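Local coordinates for TOG array regulator of axonemal microtubules protein 1 (Mus musculus, PDB 5DN7) that interacts with microtubules and promotes their polymerization through HEAT-repeat TOG domains, and is involved in ciliogenesis and the regulation of cilium length, at residues 116-127 with 155-165. Numbering follows the deposited sequence. Where two conformers were deposited one is given.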
loop_
_atom_site.group_PDB
_atom_site.type_symbol
_atom_site.label_atom_id
_atom_site.label_comp_id
_atom_site.label_asym_id
_atom_site.label_seq_id
_atom_site.Cartn_x
_atom_site.Cartn_y
_atom_site.Cartn_z
ATOM N N LEU A 116 8.009 1.166 -1.024
ATOM C CA LEU A 116 7.751 -0.221 -0.652
ATOM C C LEU A 116 8.993 -1.119 -0.784
ATOM O O LEU A 116 9.045 -2.210 -0.195
ATOM C CB LEU A 116 6.637 -0.798 -1.500
ATOM C CG LEU A 116 5.224 -0.225 -1.438
ATOM C CD1 LEU A 116 4.361 -1.118 -2.302
ATOM C CD2 LEU A 116 4.688 -0.157 -0.016
ATOM N N ALA A 117 9.966 -0.678 -1.582
ATOM C CA ALA A 117 11.213 -1.406 -1.748
ATOM C C ALA A 117 12.063 -1.315 -0.499
ATOM O O ALA A 117 12.999 -2.105 -0.318
ATOM C CB ALA A 117 11.995 -0.869 -2.937
ATOM N N ASP A 118 11.746 -0.345 0.352
ATOM C CA ASP A 118 12.564 -0.062 1.518
ATOM C C ASP A 118 12.128 -0.928 2.693
ATOM O O ASP A 118 11.026 -0.780 3.221
ATOM C CB ASP A 118 12.488 1.427 1.877
ATOM C CG ASP A 118 13.407 1.801 3.039
ATOM O OD1 ASP A 118 14.128 0.911 3.565
ATOM O OD2 ASP A 118 13.424 2.996 3.414
ATOM N N ASN A 119 13.012 -1.828 3.099
ATOM C CA ASN A 119 12.671 -2.891 4.016
ATOM C C ASN A 119 12.755 -2.464 5.484
ATOM O O ASN A 119 13.232 -3.221 6.323
ATOM C CB ASN A 119 13.606 -4.086 3.768
ATOM C CG ASN A 119 13.100 -5.358 4.405
ATOM O OD1 ASN A 119 11.897 -5.617 4.407
ATOM N ND2 ASN A 119 14.010 -6.149 4.984
ATOM N N LYS A 120 12.314 -1.254 5.799
ATOM C CA LYS A 120 12.470 -0.757 7.161
ATOM C C LYS A 120 11.126 -0.580 7.837
ATOM O O LYS A 120 10.176 -0.059 7.243
ATOM C CB LYS A 120 13.260 0.558 7.177
ATOM C CG LYS A 120 14.715 0.381 6.721
ATOM C CD LYS A 120 15.472 1.694 6.745
ATOM C CE LYS A 120 16.969 1.497 6.420
ATOM N NZ LYS A 120 17.206 0.930 5.060
ATOM N N LEU A 121 11.057 -1.021 9.087
ATOM C CA LEU A 121 9.821 -0.961 9.823
ATOM C C LEU A 121 9.289 0.469 9.971
ATOM O O LEU A 121 8.084 0.663 9.873
ATOM C CB LEU A 121 9.998 -1.628 11.194
ATOM C CG LEU A 121 8.783 -1.748 12.113
ATOM C CD1 LEU A 121 8.843 -3.043 12.950
ATOM C CD2 LEU A 121 8.695 -0.527 13.042
ATOM N N VAL A 122 10.131 1.473 10.210
ATOM C CA VAL A 122 9.571 2.836 10.382
ATOM C C VAL A 122 8.868 3.324 9.082
ATOM O O VAL A 122 7.749 3.922 9.084
ATOM C CB VAL A 122 10.663 3.863 10.829
ATOM C CG1 VAL A 122 10.966 3.727 12.331
ATOM C CG2 VAL A 122 11.913 3.720 10.009
ATOM N N ILE A 123 9.509 2.989 7.966
ATOM C CA ILE A 123 8.967 3.264 6.654
ATOM C C ILE A 123 7.618 2.573 6.478
ATOM O O ILE A 123 6.625 3.233 6.205
ATOM C CB ILE A 123 9.951 2.829 5.555
ATOM C CG1 ILE A 123 11.204 3.695 5.631
ATOM C CG2 ILE A 123 9.317 2.924 4.179
ATOM C CD1 ILE A 123 10.907 5.155 5.816
ATOM N N LYS A 124 7.595 1.255 6.657
ATOM C CA LYS A 124 6.371 0.466 6.561
ATOM C C LYS A 124 5.244 0.990 7.477
ATOM O O LYS A 124 4.075 1.000 7.076
ATOM C CB LYS A 124 6.669 -1.000 6.873
ATOM C CG LYS A 124 5.438 -1.878 6.834
ATOM C CD LYS A 124 5.792 -3.358 6.911
ATOM C CE LYS A 124 4.529 -4.173 7.192
ATOM N NZ LYS A 124 4.806 -5.596 7.625
ATOM N N GLN A 125 5.587 1.453 8.679
ATOM C CA GLN A 125 4.603 2.106 9.547
ATOM C C GLN A 125 3.924 3.257 8.799
ATOM O O GLN A 125 2.675 3.340 8.713
ATOM C CB GLN A 125 5.244 2.653 10.824
ATOM C CG GLN A 125 5.383 1.659 11.946
ATOM C CD GLN A 125 6.181 2.215 13.117
ATOM O OE1 GLN A 125 6.695 3.339 13.058
ATOM N NE2 GLN A 125 6.314 1.418 14.176
ATOM N N GLU A 126 4.759 4.142 8.252
ATOM C CA GLU A 126 4.155 5.287 7.576
ATOM C C GLU A 126 3.377 4.916 6.301
ATOM O O GLU A 126 2.263 5.432 6.076
ATOM C CB GLU A 126 5.218 6.337 7.262
ATOM C CG GLU A 126 5.877 6.877 8.529
ATOM C CD GLU A 126 4.865 7.481 9.495
ATOM O OE1 GLU A 126 3.860 8.067 9.031
ATOM O OE2 GLU A 126 5.065 7.371 10.726
ATOM N N TYR A 127 3.901 4.019 5.468
ATOM C CA TYR A 127 3.132 3.792 4.250
ATOM C C TYR A 127 1.871 2.959 4.514
ATOM O O TYR A 127 0.878 3.111 3.797
ATOM C CB TYR A 127 3.983 3.196 3.115
ATOM C CG TYR A 127 4.544 1.799 3.224
ATOM C CD1 TYR A 127 3.717 0.677 3.286
ATOM C CD2 TYR A 127 5.927 1.595 3.142
ATOM C CE1 TYR A 127 4.256 -0.607 3.331
ATOM C CE2 TYR A 127 6.472 0.327 3.182
ATOM C CZ TYR A 127 5.641 -0.769 3.273
ATOM O OH TYR A 127 6.206 -2.022 3.313
ATOM N N HIS A 155 10.953 -4.930 -8.654
ATOM C CA HIS A 155 11.467 -5.195 -7.301
ATOM C C HIS A 155 10.525 -6.155 -6.563
ATOM O O HIS A 155 9.350 -5.851 -6.370
ATOM C CB HIS A 155 11.641 -3.898 -6.514
ATOM C CG HIS A 155 12.627 -4.003 -5.387
ATOM N ND1 HIS A 155 12.505 -4.933 -4.369
ATOM C CD2 HIS A 155 13.751 -3.296 -5.108
ATOM C CE1 HIS A 155 13.509 -4.797 -3.526
ATOM N NE2 HIS A 155 14.276 -3.802 -3.945
ATOM N N SER A 156 11.023 -7.327 -6.183
ATOM C CA SER A 156 10.173 -8.321 -5.540
ATOM C C SER A 156 9.602 -7.880 -4.164
ATOM O O SER A 156 8.541 -8.377 -3.748
ATOM C CB SER A 156 10.925 -9.652 -5.404
ATOM O OG SER A 156 12.101 -9.513 -4.640
ATOM N N ARG A 157 10.245 -6.948 -3.463
ATOM C CA ARG A 157 9.644 -6.475 -2.213
ATOM C C ARG A 157 8.399 -5.630 -2.492
ATOM O O ARG A 157 7.448 -5.643 -1.705
ATOM C CB ARG A 157 10.624 -5.672 -1.352
ATOM C CG ARG A 157 10.034 -5.379 0.036
ATOM C CD ARG A 157 10.936 -4.551 0.933
ATOM N NE ARG A 157 10.186 -3.480 1.584
ATOM C CZ ARG A 157 9.432 -3.640 2.667
ATOM N NH1 ARG A 157 9.337 -4.837 3.235
ATOM N NH2 ARG A 157 8.782 -2.603 3.186
ATOM N N VAL A 158 8.393 -4.910 -3.614
ATOM C CA VAL A 158 7.211 -4.171 -4.040
ATOM C C VAL A 158 6.061 -5.144 -4.241
ATOM O O VAL A 158 4.975 -4.924 -3.724
ATOM C CB VAL A 158 7.461 -3.375 -5.347
ATOM C CG1 VAL A 158 6.140 -2.878 -5.944
ATOM C CG2 VAL A 158 8.400 -2.220 -5.069
ATOM N N ARG A 159 6.314 -6.228 -4.971
ATOM C CA ARG A 159 5.282 -7.231 -5.233
ATOM C C ARG A 159 4.758 -7.846 -3.924
ATOM O O ARG A 159 3.533 -7.964 -3.700
ATOM C CB ARG A 159 5.832 -8.314 -6.180
ATOM C CG ARG A 159 6.385 -7.726 -7.511
ATOM C CD ARG A 159 6.448 -8.737 -8.637
ATOM N NE ARG A 159 7.300 -9.886 -8.338
ATOM C CZ ARG A 159 8.635 -9.888 -8.440
ATOM N NH1 ARG A 159 9.286 -8.790 -8.818
ATOM N NH2 ARG A 159 9.320 -10.996 -8.158
ATOM N N GLU A 160 5.707 -8.233 -3.070
ATOM C CA GLU A 160 5.399 -8.812 -1.768
ATOM C C GLU A 160 4.465 -7.911 -0.945
ATOM O O GLU A 160 3.445 -8.363 -0.451
ATOM C CB GLU A 160 6.682 -9.072 -0.986
ATOM C CG GLU A 160 6.488 -10.015 0.196
ATOM C CD GLU A 160 7.658 -9.997 1.207
ATOM O OE1 GLU A 160 8.819 -9.686 0.832
ATOM O OE2 GLU A 160 7.402 -10.315 2.391
ATOM N N GLU A 161 4.838 -6.639 -0.826
ATOM C CA GLU A 161 4.059 -5.658 -0.087
ATOM C C GLU A 161 2.725 -5.299 -0.732
ATOM O O GLU A 161 1.785 -4.975 -0.024
ATOM C CB GLU A 161 4.881 -4.393 0.102
ATOM C CG GLU A 161 5.954 -4.577 1.159
ATOM C CD GLU A 161 5.356 -4.970 2.508
ATOM O OE1 GLU A 161 4.960 -4.066 3.276
ATOM O OE2 GLU A 161 5.285 -6.184 2.804
ATOM N N VAL A 162 2.641 -5.337 -2.064
ATOM C CA VAL A 162 1.353 -5.212 -2.734
ATOM C C VAL A 162 0.420 -6.305 -2.222
ATOM O O VAL A 162 -0.733 -6.037 -1.811
ATOM C CB VAL A 162 1.484 -5.323 -4.273
ATOM C CG1 VAL A 162 0.107 -5.548 -4.902
ATOM C CG2 VAL A 162 2.137 -4.075 -4.843
ATOM N N VAL A 163 0.926 -7.539 -2.230
ATOM C CA VAL A 163 0.090 -8.630 -1.742
ATOM C C VAL A 163 -0.278 -8.434 -0.246
ATOM O O VAL A 163 -1.432 -8.629 0.153
ATOM C CB VAL A 163 0.767 -10.002 -1.927
ATOM C CG1 VAL A 163 -0.197 -11.127 -1.518
ATOM C CG2 VAL A 163 1.206 -10.177 -3.346
ATOM N N ASN A 164 0.681 -8.007 0.569
ATOM C CA ASN A 164 0.366 -7.839 1.991
ATOM C C ASN A 164 -0.654 -6.728 2.244
ATOM O O ASN A 164 -1.473 -6.823 3.157
ATOM C CB ASN A 164 1.628 -7.555 2.814
ATOM C CG ASN A 164 2.468 -8.809 3.076
ATOM O OD1 ASN A 164 1.947 -9.920 3.224
ATOM N ND2 ASN A 164 3.782 -8.624 3.143
ATOM N N ILE A 165 -0.593 -5.672 1.443
ATOM C CA ILE A 165 -1.545 -4.570 1.575
ATOM C C ILE A 165 -2.940 -5.043 1.147
ATOM O O ILE A 165 -3.953 -4.623 1.727
ATOM C CB ILE A 165 -1.082 -3.338 0.752
ATOM C CG1 ILE A 165 0.137 -2.698 1.421
ATOM C CG2 ILE A 165 -2.179 -2.292 0.622
ATOM C CD1 ILE A 165 0.893 -1.702 0.483
#
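Between two successive predicted HEAT repeats of the TOG 2 solenoid, Arg157 near the start of helix 156-172 reaches over residues 116-120, just before helix 121-138. In the conformer given here, its NE approaches Leu116 O at 2.5 Å, too short and too bent (115°) to be trusted in detail. CG lies anti to the backbone N (chi1 -171°), and a bend at chi3 slides the guanidinium between Asn119 CA on one face and Glu161 CG on the other; NH2 comes 2.9 Å from Asp118 O. Tyr127 OH donates to Glu161 OE1 at a doubtful 2.4 Å, its ring steeply inclined to the carboxylate. Glu161 OE2 has the clearer partner, Asn164 ND2 at 2.9 Å. The axes of 121-127 and 156-165 approach to 13.1 Å at 45°, and Leu116 fills in between these neighbouring solenoid layers: CD2 sits over the centre of the Tyr127 ring and meets Ile165 CD1 tip to tip at 4.1 Å, while CD1 rests against Glu161 CB. Next to Leu116, Ala117 CB makes a CH-pi contact with one face of the N-cap residue His155, 3.9 Å from the ring centroid, while His155 ND1 caps the helix by accepting from Arg157 N in the ring plane.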